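DUF72 domain-containing protein (PDB 1VPQ) is of unknown function but adopts a TIM-barrel fold, as expected for the DUF72 family to which it belongs. Local coordinates at residues V30-L35 against L41-A46; E165-L170 against I175-V180; T246-N251 against L263-M268. All coordinates share one frame; numbering follows the deposited sequence. Where two conformers were deposited one is given.

Interaction 1 (V30-L35 against L41-A46)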
loop_
_atom_site.group_PDB
_atom_site.type_symbol
_atom_site.label_atom_id
_atom_site.label_comp_id
_atom_site.label_asym_id
_atom_site.label_seq_id
_atom_site.Cartn_x
_atom_site.Cartn_y
_atom_site.Cartn_z
ATOM N N VAL A 30 -11.835 15.393 -7.060
ATOM C CA VAL A 30 -12.665 14.702 -6.054
ATOM C C VAL A 30 -12.871 15.512 -4.784
ATOM O O VAL A 30 -13.788 15.226 -4.014
ATOM C CB VAL A 30 -12.128 13.301 -5.669
ATOM C CG1 VAL A 30 -12.261 12.343 -6.847
ATOM C CG2 VAL A 30 -10.688 13.366 -5.164
ATOM N N TYR A 31 -12.013 16.499 -4.550
ATOM C CA TYR A 31 -12.220 17.455 -3.468
ATOM C C TYR A 31 -12.819 18.745 -4.037
ATOM O O TYR A 31 -12.463 19.163 -5.149
ATOM C CB TYR A 31 -10.907 17.780 -2.734
ATOM C CG TYR A 31 -10.290 16.648 -1.935
ATOM C CD1 TYR A 31 -11.077 15.667 -1.328
ATOM C CD2 TYR A 31 -8.914 16.586 -1.750
ATOM C CE1 TYR A 31 -10.509 14.642 -0.590
ATOM C CE2 TYR A 31 -8.331 15.562 -1.005
ATOM C CZ TYR A 31 -9.135 14.591 -0.427
ATOM O OH TYR A 31 -8.565 13.571 0.309
ATOM N N PRO A 32 -13.715 19.400 -3.267
ATOM C CA PRO A 32 -14.227 20.676 -3.733
ATOM C C PRO A 32 -13.088 21.669 -3.903
ATOM O O PRO A 32 -12.111 21.625 -3.153
ATOM C CB PRO A 32 -15.166 21.115 -2.608
ATOM C CG PRO A 32 -15.485 19.877 -1.860
ATOM C CD PRO A 32 -14.281 19.029 -1.957
ATOM N N GLU A 33 -13.218 22.544 -4.892
ATOM C CA GLU A 33 -12.211 23.567 -5.180
ATOM C C GLU A 33 -11.693 24.260 -3.920
ATOM O O GLU A 33 -10.488 24.434 -3.745
ATOM C CB GLU A 33 -12.801 24.616 -6.119
ATOM C CG GLU A 33 -12.884 24.179 -7.564
ATOM C CD GLU A 33 -11.594 24.426 -8.319
ATOM O OE1 GLU A 33 -11.157 25.596 -8.401
ATOM O OE2 GLU A 33 -11.023 23.456 -8.848
ATOM N N HIS A 34 -12.622 24.629 -3.042
ATOM C CA HIS A 34 -12.325 25.487 -1.899
ATOM C C HIS A 34 -12.294 24.736 -0.556
ATOM O O HIS A 34 -12.537 25.343 0.497
ATOM C CB HIS A 34 -13.348 26.633 -1.846
ATOM C CG HIS A 34 -13.413 27.447 -3.106
ATOM N ND1 HIS A 34 -12.416 28.322 -3.484
ATOM C CD2 HIS A 34 -14.364 27.525 -4.068
ATOM C CE1 HIS A 34 -12.746 28.900 -4.625
ATOM N NE2 HIS A 34 -13.924 28.435 -5.001
ATOM N N LEU A 35 -11.983 23.434 -0.591
ATOM C CA LEU A 35 -11.779 22.648 0.635
ATOM C C LEU A 35 -10.424 23.007 1.260
ATOM O O LEU A 35 -9.425 23.112 0.556
ATOM C CB LEU A 35 -11.849 21.146 0.335
ATOM C CG LEU A 35 -11.946 20.179 1.522
ATOM C CD1 LEU A 35 -13.250 20.375 2.279
ATOM C CD2 LEU A 35 -11.814 18.720 1.077
ATOM N N LEU A 41 -8.810 14.994 5.373
ATOM C CA LEU A 41 -8.998 13.675 5.967
ATOM C C LEU A 41 -10.468 13.430 6.323
ATOM O O LEU A 41 -10.988 12.357 6.060
ATOM C CB LEU A 41 -8.100 13.472 7.196
ATOM C CG LEU A 41 -8.227 12.088 7.863
ATOM C CD1 LEU A 41 -7.860 10.944 6.911
ATOM C CD2 LEU A 41 -7.389 12.015 9.124
ATOM N N LYS A 42 -11.121 14.426 6.919
ATOM C CA LYS A 42 -12.547 14.330 7.230
ATOM C C LYS A 42 -13.378 14.121 5.963
ATOM O O LYS A 42 -14.278 13.282 5.947
ATOM C CB LYS A 42 -13.035 15.569 7.977
ATOM C CG LYS A 42 -14.488 15.486 8.422
ATOM C CD LYS A 42 -14.832 16.646 9.319
ATOM C CE LYS A 42 -16.224 16.516 9.913
ATOM N NZ LYS A 42 -16.427 17.525 10.998
ATOM N N TYR A 43 -13.061 14.868 4.907
ATOM C CA TYR A 43 -13.756 14.720 3.625
ATOM C C TYR A 43 -13.529 13.335 3.023
ATOM O O TYR A 43 -14.439 12.739 2.458
ATOM C CB TYR A 43 -13.321 15.792 2.617
ATOM C CG TYR A 43 -14.329 15.981 1.499
ATOM C CD1 TYR A 43 -14.300 15.178 0.357
ATOM C CD2 TYR A 43 -15.337 16.943 1.599
ATOM C CE1 TYR A 43 -15.237 15.346 -0.671
ATOM C CE2 TYR A 43 -16.280 17.116 0.582
ATOM C CZ TYR A 43 -16.225 16.316 -0.549
ATOM O OH TYR A 43 -17.153 16.490 -1.556
ATOM N N TYR A 44 -12.305 12.842 3.147
ATOM C CA TYR A 44 -11.935 11.508 2.693
ATOM C C TYR A 44 -12.816 10.395 3.310
ATOM O O TYR A 44 -13.381 9.579 2.578
ATOM C CB TYR A 44 -10.449 11.286 3.010
ATOM C CG TYR A 44 -9.862 9.966 2.590
ATOM C CD1 TYR A 44 -9.909 8.862 3.440
ATOM C CD2 TYR A 44 -9.229 9.825 1.365
ATOM C CE1 TYR A 44 -9.363 7.642 3.070
ATOM C CE2 TYR A 44 -8.666 8.606 0.984
ATOM C CZ TYR A 44 -8.743 7.513 1.841
ATOM O OH TYR A 44 -8.196 6.301 1.480
ATOM N N TRP A 45 -12.944 10.368 4.639
ATOM C CA TRP A 45 -13.710 9.298 5.312
ATOM C C TRP A 45 -15.210 9.580 5.463
ATOM O O TRP A 45 -16.023 8.647 5.376
ATOM C CB TRP A 45 -13.102 8.911 6.679
ATOM C CG TRP A 45 -13.091 9.977 7.767
ATOM C CD1 TRP A 45 -12.011 10.712 8.171
ATOM C CD2 TRP A 45 -14.186 10.381 8.612
ATOM N NE1 TRP A 45 -12.365 11.558 9.194
ATOM C CE2 TRP A 45 -13.693 11.381 9.481
ATOM C CE3 TRP A 45 -15.533 10.004 8.712
ATOM C CZ2 TRP A 45 -14.495 12.009 10.433
ATOM C CZ3 TRP A 45 -16.335 10.629 9.661
ATOM C CH2 TRP A 45 -15.811 11.623 10.510
ATOM N N ALA A 46 -15.577 10.841 5.704
ATOM C CA ALA A 46 -16.982 11.201 5.973
ATOM C C ALA A 46 -17.836 11.297 4.711
ATOM O O ALA A 46 -19.001 10.907 4.723
ATOM C CB ALA A 46 -17.062 12.495 6.750
#
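In the long connection between the first strand of the barrel, 13-18, and the helix that follows it, 40-46, the loop 30-35 folds back so that Tyr31, Pro32 and Leu35 gather against the side chain of Tyr43 on the helix. Proline lies over one face of that ring: Pro32 CD is 3.9 Å from the centroid of the Tyr43 ring, 23° off its normal, a CH-pi contact. The pyrrolidine suits this place because its CD, polarised by the adjoining nitrogen, presents a C-H group to the pi cloud, with CG beside it in the same rigid ring. Tyr43 reaches out to the loop because its CG is turned away from the backbone N (chi1 -160°), carrying the ring off the helix towards Pro32. Nearer the helix, the branched end of Leu35 meets the root of the same side chain, with Leu35 CD2 3.6 Å from Tyr43 CB.

A type I turn from Pro32 to Leu35, closed by a bond from Leu35 N to Pro32 O, brings proline and leucine to the same tyrosine. The loop and helix are both parts of the first beta-alpha connection of the TIM barrel, where the chain returns from the sheet to the outer layer of helices.

Tyr31 runs past Tyr43 in the opposite direction, their planes at 88°; the approach is oblique, with Tyr31 CD1 3.7 Å from Tyr43 CD1. Beyond it, Tyr31 OH arrives at the ring edge of Tyr44, 3.9 Å from Tyr44 CD2, while its hydrogen bond is made with Phe21 O. Tyr31 is also stacked on Phe40. Tyr44, also a buried residue, has its OH hydrogen-bonded to Ile52 O and Thr18 N.

Interaction 2 (E165-L170 against I175-V180)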
loop_
_atom_site.group_PDB
_atom_site.type_symbol
_atom_site.label_atom_id
_atom_site.label_comp_id
_atom_site.label_asym_id
_atom_site.label_seq_id
_atom_site.Cartn_x
_atom_site.Cartn_y
_atom_site.Cartn_z
ATOM N N GLU A 165 9.705 -20.506 -4.903
ATOM C CA GLU A 165 10.488 -20.337 -3.679
ATOM C C GLU A 165 10.072 -19.091 -2.894
ATOM O O GLU A 165 10.085 -19.096 -1.661
ATOM C CB GLU A 165 11.985 -20.260 -4.024
ATOM C CG GLU A 165 12.628 -21.610 -4.400
ATOM C CD GLU A 165 12.767 -21.846 -5.906
ATOM O OE1 GLU A 165 11.876 -21.454 -6.702
ATOM O OE2 GLU A 165 13.790 -22.456 -6.287
ATOM N N THR A 166 9.708 -18.027 -3.616
ATOM C CA THR A 166 9.320 -16.761 -2.991
ATOM C C THR A 166 8.020 -16.878 -2.198
ATOM O O THR A 166 7.925 -16.354 -1.097
ATOM C CB THR A 166 9.187 -15.635 -4.024
ATOM O OG1 THR A 166 10.460 -15.409 -4.647
ATOM C CG2 THR A 166 8.722 -14.357 -3.369
ATOM N N TYR A 167 7.037 -17.576 -2.755
ATOM C CA TYR A 167 5.745 -17.765 -2.095
ATOM C C TYR A 167 5.844 -18.750 -0.935
ATOM O O TYR A 167 5.183 -18.578 0.079
ATOM C CB TYR A 167 4.691 -18.225 -3.108
ATOM C CG TYR A 167 4.485 -17.198 -4.168
ATOM C CD1 TYR A 167 3.613 -16.135 -3.965
ATOM C CD2 TYR A 167 5.217 -17.237 -5.346
ATOM C CE1 TYR A 167 3.449 -15.148 -4.919
ATOM C CE2 TYR A 167 5.065 -16.255 -6.311
ATOM C CZ TYR A 167 4.175 -15.215 -6.096
ATOM O OH TYR A 167 4.009 -14.243 -7.055
ATOM N N GLU A 168 6.664 -19.784 -1.100
ATOM C CA GLU A 168 6.975 -20.717 -0.020
ATOM C C GLU A 168 7.643 -19.996 1.147
ATOM O O GLU A 168 7.327 -20.253 2.309
ATOM C CB GLU A 168 7.869 -21.859 -0.528
ATOM C CG GLU A 168 7.144 -22.791 -1.500
ATOM C CD GLU A 168 7.952 -24.025 -1.904
ATOM O OE1 GLU A 168 9.197 -23.932 -1.976
ATOM O OE2 GLU A 168 7.332 -25.088 -2.167
ATOM N N PHE A 169 8.566 -19.089 0.838
ATOM C CA PHE A 169 9.214 -18.305 1.882
ATOM C C PHE A 169 8.195 -17.457 2.654
ATOM O O PHE A 169 8.160 -17.479 3.884
ATOM C CB PHE A 169 10.326 -17.412 1.318
ATOM C CG PHE A 169 10.920 -16.493 2.348
ATOM C CD1 PHE A 169 11.893 -16.948 3.233
ATOM C CD2 PHE A 169 10.467 -15.191 2.474
ATOM C CE1 PHE A 169 12.421 -16.097 4.206
ATOM C CE2 PHE A 169 10.985 -14.349 3.442
ATOM C CZ PHE A 169 11.959 -14.798 4.305
ATOM N N LEU A 170 7.377 -16.706 1.922
ATOM C CA LEU A 170 6.383 -15.834 2.537
ATOM C C LEU A 170 5.456 -16.648 3.445
ATOM O O LEU A 170 5.289 -16.308 4.603
ATOM C CB LEU A 170 5.585 -15.081 1.475
ATOM C CG LEU A 170 6.357 -14.094 0.588
ATOM C CD1 LEU A 170 5.449 -13.505 -0.460
ATOM C CD2 LEU A 170 6.998 -12.976 1.393
ATOM N N ILE A 175 4.204 -13.792 6.027
ATOM C CA ILE A 175 4.218 -12.473 5.395
ATOM C C ILE A 175 3.144 -12.423 4.317
ATOM O O ILE A 175 3.089 -13.278 3.441
ATOM C CB ILE A 175 5.582 -12.145 4.781
ATOM C CG1 ILE A 175 6.667 -12.159 5.868
ATOM C CG2 ILE A 175 5.538 -10.777 4.086
ATOM C CD1 ILE A 175 8.092 -12.237 5.340
ATOM N N THR A 176 2.283 -11.415 4.405
ATOM C CA THR A 176 1.203 -11.229 3.451
ATOM C C THR A 176 1.770 -10.732 2.109
ATOM O O THR A 176 2.569 -9.790 2.054
ATOM C CB THR A 176 0.143 -10.251 4.017
ATOM O OG1 THR A 176 -0.492 -10.846 5.163
ATOM C CG2 THR A 176 -0.913 -9.890 2.972
ATOM N N PHE A 177 1.355 -11.396 1.035
ATOM C CA PHE A 177 1.798 -11.073 -0.314
ATOM C C PHE A 177 0.999 -9.900 -0.903
ATOM O O PHE A 177 -0.235 -9.927 -0.933
ATOM C CB PHE A 177 1.669 -12.307 -1.219
ATOM C CG PHE A 177 1.986 -12.025 -2.654
ATOM C CD1 PHE A 177 3.290 -11.751 -3.047
ATOM C CD2 PHE A 177 0.983 -12.002 -3.608
ATOM C CE1 PHE A 177 3.589 -11.479 -4.364
ATOM C CE2 PHE A 177 1.272 -11.727 -4.923
ATOM C CZ PHE A 177 2.572 -11.457 -5.303
ATOM N N VAL A 178 1.711 -8.870 -1.364
ATOM C CA VAL A 178 1.081 -7.739 -2.032
ATOM C C VAL A 178 0.820 -8.059 -3.498
ATOM O O VAL A 178 1.749 -8.155 -4.301
ATOM C CB VAL A 178 1.937 -6.478 -1.931
ATOM C CG1 VAL A 178 1.309 -5.328 -2.722
ATOM C CG2 VAL A 178 2.086 -6.079 -0.475
ATOM N N VAL A 179 -0.452 -8.227 -3.838
ATOM C CA VAL A 179 -0.856 -8.467 -5.223
ATOM C C VAL A 179 -0.838 -7.119 -5.939
ATOM O O VAL A 179 -1.572 -6.209 -5.570
ATOM C CB VAL A 179 -2.265 -9.079 -5.332
ATOM C CG1 VAL A 179 -2.643 -9.285 -6.804
ATOM C CG2 VAL A 179 -2.355 -10.392 -4.554
ATOM N N VAL A 180 -0.006 -7.008 -6.967
ATOM C CA VAL A 180 0.242 -5.720 -7.608
ATOM C C VAL A 180 -0.260 -5.689 -9.046
ATOM O O VAL A 180 -0.053 -6.638 -9.811
ATOM C CB VAL A 180 1.741 -5.388 -7.662
ATOM C CG1 VAL A 180 1.969 -3.998 -8.260
ATOM C CG2 VAL A 180 2.350 -5.449 -6.308
#
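One face of the Phe177 ring receives the edge of Tyr167, whose CE1 sits above the ring centre. This is an edge-to-face pair with centroids 5.0 Å apart and planes inclined at 61°; Tyr167 CE1 comes within 3.7 Å of Phe177 CE1. The phenol oxygen stays above the ring plane and passes beyond the rim, Tyr167 OH lying 3.6 Å from Phe177 CZ, and is itself hydrogen-bonded to Asp162 OD1. Tyrosine therefore fits a place where the ring edge must meet an aromatic face while the far end satisfies a polar group. Leu170 CD1 approaches the Phe177 ring obliquely, 3.8 Å from Phe177 CD1.

The two methyls of Leu170 have different partners: CD1 meets Phe177, and CD2 meets Ile175, with Leu170 CD2 3.8 Å from Ile175 CB and equally near its CG2. With CG beside the backbone N (chi1 -64°), the leucine fork reaches both Ile175 and Phe177. The longer branch of Ile175 carries CD1 on to Phe169, where Ile175 CD1 is 4.1 Å from Phe169 CE2, again obliquely, while still bordering Leu170 CD2.

A backbone hydrogen bond fastens the turn between helix and strand: Ile175 N donates to Leu170 O over 3.1 Å, nearly straight at 170°, although the donor lies above the carbonyl plane. It holds the first residue of 175-180 beside the last turns of the helix.

Helix 164-173 thus packs on the strand that follows it, 176-181, within the beta-alpha-beta unit begun by strand 152-155. Ile175 and Phe177 face the helix, whereas Thr176 points away from it. On the flanks, Phe169 reaches Val138 and Leu141 of helix 135-147, and Ile175 touches Val154 of strand 152-155.

Interaction 3 (T246-N251 against L263-M268)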
loop_
_atom_site.group_PDB
_atom_site.type_symbol
_atom_site.label_atom_id
_atom_site.label_comp_id
_atom_site.label_asym_id
_atom_site.label_seq_id
_atom_site.Cartn_x
_atom_site.Cartn_y
_atom_site.Cartn_z
ATOM N N THR A 246 -9.300 -8.064 3.351
ATOM C CA THR A 246 -8.560 -7.701 2.141
ATOM C C THR A 246 -8.425 -6.188 2.099
ATOM O O THR A 246 -9.398 -5.474 2.343
ATOM C CB THR A 246 -9.292 -8.180 0.859
ATOM O OG1 THR A 246 -9.267 -9.610 0.786
ATOM C CG2 THR A 246 -8.646 -7.618 -0.399
ATOM N N TYR A 247 -7.223 -5.709 1.787
ATOM C CA TYR A 247 -6.939 -4.276 1.719
ATOM C C TYR A 247 -6.528 -3.915 0.308
ATOM O O TYR A 247 -5.564 -4.455 -0.222
ATOM C CB TYR A 247 -5.840 -3.884 2.715
ATOM C CG TYR A 247 -6.039 -4.533 4.057
ATOM C CD1 TYR A 247 -7.129 -4.200 4.857
ATOM C CD2 TYR A 247 -5.159 -5.506 4.518
ATOM C CE1 TYR A 247 -7.332 -4.818 6.079
ATOM C CE2 TYR A 247 -5.354 -6.124 5.736
ATOM C CZ TYR A 247 -6.441 -5.780 6.515
ATOM O OH TYR A 247 -6.632 -6.406 7.738
ATOM N N VAL A 248 -7.260 -2.989 -0.292
ATOM C CA VAL A 248 -7.070 -2.643 -1.691
ATOM C C VAL A 248 -6.774 -1.153 -1.773
ATOM O O VAL A 248 -7.575 -0.332 -1.333
ATOM C CB VAL A 248 -8.332 -2.976 -2.517
ATOM C CG1 VAL A 248 -8.098 -2.719 -3.995
ATOM C CG2 VAL A 248 -8.781 -4.434 -2.284
ATOM N N PHE A 249 -5.621 -0.800 -2.320
ATOM C CA PHE A 249 -5.240 0.613 -2.445
ATOM C C PHE A 249 -4.897 0.958 -3.880
ATOM O O PHE A 249 -4.262 0.157 -4.567
ATOM C CB PHE A 249 -4.052 0.938 -1.534
ATOM C CG PHE A 249 -4.324 0.679 -0.080
ATOM C CD1 PHE A 249 -4.942 1.642 0.708
ATOM C CD2 PHE A 249 -3.985 -0.538 0.498
ATOM C CE1 PHE A 249 -5.211 1.399 2.047
ATOM C CE2 PHE A 249 -4.254 -0.785 1.845
ATOM C CZ PHE A 249 -4.867 0.192 2.612
ATOM N N PHE A 250 -5.322 2.153 -4.309
ATOM C CA PHE A 250 -5.014 2.708 -5.637
ATOM C C PHE A 250 -3.951 3.778 -5.514
ATOM O O PHE A 250 -4.082 4.704 -4.714
ATOM C CB PHE A 250 -6.252 3.338 -6.281
ATOM C CG PHE A 250 -7.177 2.350 -6.911
ATOM C CD1 PHE A 250 -8.043 1.600 -6.127
ATOM C CD2 PHE A 250 -7.183 2.166 -8.281
ATOM C CE1 PHE A 250 -8.904 0.686 -6.696
ATOM C CE2 PHE A 250 -8.042 1.253 -8.861
ATOM C CZ PHE A 250 -8.908 0.509 -8.058
ATOM N N ASN A 251 -2.923 3.664 -6.348
ATOM C CA ASN A 251 -1.708 4.445 -6.209
ATOM C C ASN A 251 -1.484 5.410 -7.365
ATOM O O ASN A 251 -0.515 6.169 -7.361
ATOM C CB ASN A 251 -0.512 3.484 -6.097
ATOM C CG ASN A 251 0.687 4.116 -5.425
ATOM O OD1 ASN A 251 0.549 4.966 -4.542
ATOM N ND2 ASN A 251 1.875 3.702 -5.836
ATOM N N LEU A 263 -13.152 4.994 -5.998
ATOM C CA LEU A 263 -14.593 5.225 -5.864
ATOM C C LEU A 263 -15.418 4.353 -6.816
ATOM O O LEU A 263 -16.515 3.915 -6.460
ATOM C CB LEU A 263 -14.930 6.696 -6.109
ATOM C CG LEU A 263 -14.486 7.706 -5.048
ATOM C CD1 LEU A 263 -14.601 9.100 -5.592
ATOM C CD2 LEU A 263 -15.304 7.567 -3.769
ATOM N N GLN A 264 -14.900 4.130 -8.026
ATOM C CA GLN A 264 -15.541 3.231 -8.988
ATOM C C GLN A 264 -15.511 1.815 -8.458
ATOM O O GLN A 264 -16.499 1.097 -8.512
ATOM C CB GLN A 264 -14.825 3.271 -10.334
ATOM C CG GLN A 264 -15.075 4.510 -11.145
ATOM C CD GLN A 264 -14.144 4.601 -12.334
ATOM O OE1 GLN A 264 -12.972 4.930 -12.198
ATOM N NE2 GLN A 264 -14.664 4.314 -13.508
ATOM N N PHE A 265 -14.354 1.429 -7.942
ATOM C CA PHE A 265 -14.154 0.107 -7.355
ATOM C C PHE A 265 -15.040 -0.109 -6.127
ATOM O O PHE A 265 -15.638 -1.172 -5.959
ATOM C CB PHE A 265 -12.680 -0.051 -6.967
ATOM C CG PHE A 265 -12.262 -1.466 -6.735
ATOM C CD1 PHE A 265 -11.891 -2.267 -7.800
ATOM C CD2 PHE A 265 -12.223 -1.985 -5.461
ATOM C CE1 PHE A 265 -11.494 -3.559 -7.603
ATOM C CE2 PHE A 265 -11.835 -3.280 -5.249
ATOM C CZ PHE A 265 -11.469 -4.075 -6.326
ATOM N N LYS A 266 -15.109 0.912 -5.276
ATOM C CA LYS A 266 -15.919 0.878 -4.048
ATOM C C LYS A 266 -17.403 0.665 -4.358
ATOM O O LYS A 266 -18.100 -0.072 -3.650
ATOM C CB LYS A 266 -15.700 2.170 -3.256
ATOM C CG LYS A 266 -16.673 2.430 -2.125
ATOM C CD LYS A 266 -16.226 3.629 -1.293
ATOM C CE LYS A 266 -17.411 4.468 -0.847
ATOM N NZ LYS A 266 -17.950 5.309 -1.958
ATOM N N LYS A 267 -17.865 1.322 -5.420
ATOM C CA LYS A 267 -19.211 1.145 -5.957
ATOM C C LYS A 267 -19.475 -0.312 -6.348
ATOM O O LYS A 267 -20.545 -0.852 -6.069
ATOM C CB LYS A 267 -19.395 2.059 -7.176
ATOM C CG LYS A 267 -20.764 1.990 -7.844
ATOM C CD LYS A 267 -20.851 0.945 -8.955
ATOM C CE LYS A 267 -22.209 0.997 -9.653
ATOM N NZ LYS A 267 -22.355 -0.023 -10.718
ATOM N N MET A 268 -18.503 -0.934 -7.010
ATOM C CA MET A 268 -18.626 -2.332 -7.420
ATOM C C MET A 268 -18.782 -3.247 -6.204
ATOM O O MET A 268 -19.600 -4.168 -6.209
ATOM C CB MET A 268 -17.421 -2.756 -8.251
ATOM C CG MET A 268 -17.325 -2.061 -9.588
ATOM S SD MET A 268 -15.871 -2.561 -10.529
ATOM C CE MET A 268 -16.006 -1.433 -11.923
#
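In Phe265 the first torsion (chi1 -163°) sets CG opposite the backbone N and swings the ring off the helix towards strand 245-250; Phe250 instead keeps CG beside its own N (chi1 -80°), aiming its ring edge at the helix. The rings meet in an offset edge-to-face arrangement, the edge of Phe250 toward the face of Phe265, with centroids 5.8 Å apart and planes at 63°. Phe250 CE1 reaches the root of its partner, 3.9 Å from Phe265 CB. On the same side of the Phe265 plane, Val248 CG1 approaches obliquely, 4.0 Å from Phe265 CE2.

Each residue suits its place. Val248 is compact and beta-branched, as suits a strand, and offers a methyl, CG1, to the ring, while phenylalanine is long enough to bridge backbones whose nearest CA atoms, in Val248 and Phe265, are 9.5 Å apart. Phe265 also touches Val16 of strand 13-18 and Val236 of helix 226-240, and Phe250 reaches Leu229 of that same helix.

Val248 and Phe250, two apart on the strand, both face outward to the closing helix 257-270, the hydrophobic strand-to-helix layer characteristic of a TIM barrel.

How the interactions relate
The contacts follow one another along the chain: interactions 2 and 3 each set a helix against a strand, whereas interaction 1 joins a loop to a helix at the periphery. Interactions 1 and 2 stand on opposite sides of the chain's centre, 35 Å between centres and about 16 Å between nearest atoms. Interactions 2 and 3 reach the same parallel sheet, strand 199-204 between their strands; their centres are 21 Å apart, nearest atoms about 6 Å. Interactions 1 and 3 touch through Val30 CG1 and Leu263 CD1, 4.2 Å apart, so the first connection and the last helix adjoin where the barrel closes. No active site is established; a sulfate, probably from crystallisation, lies near Asn251.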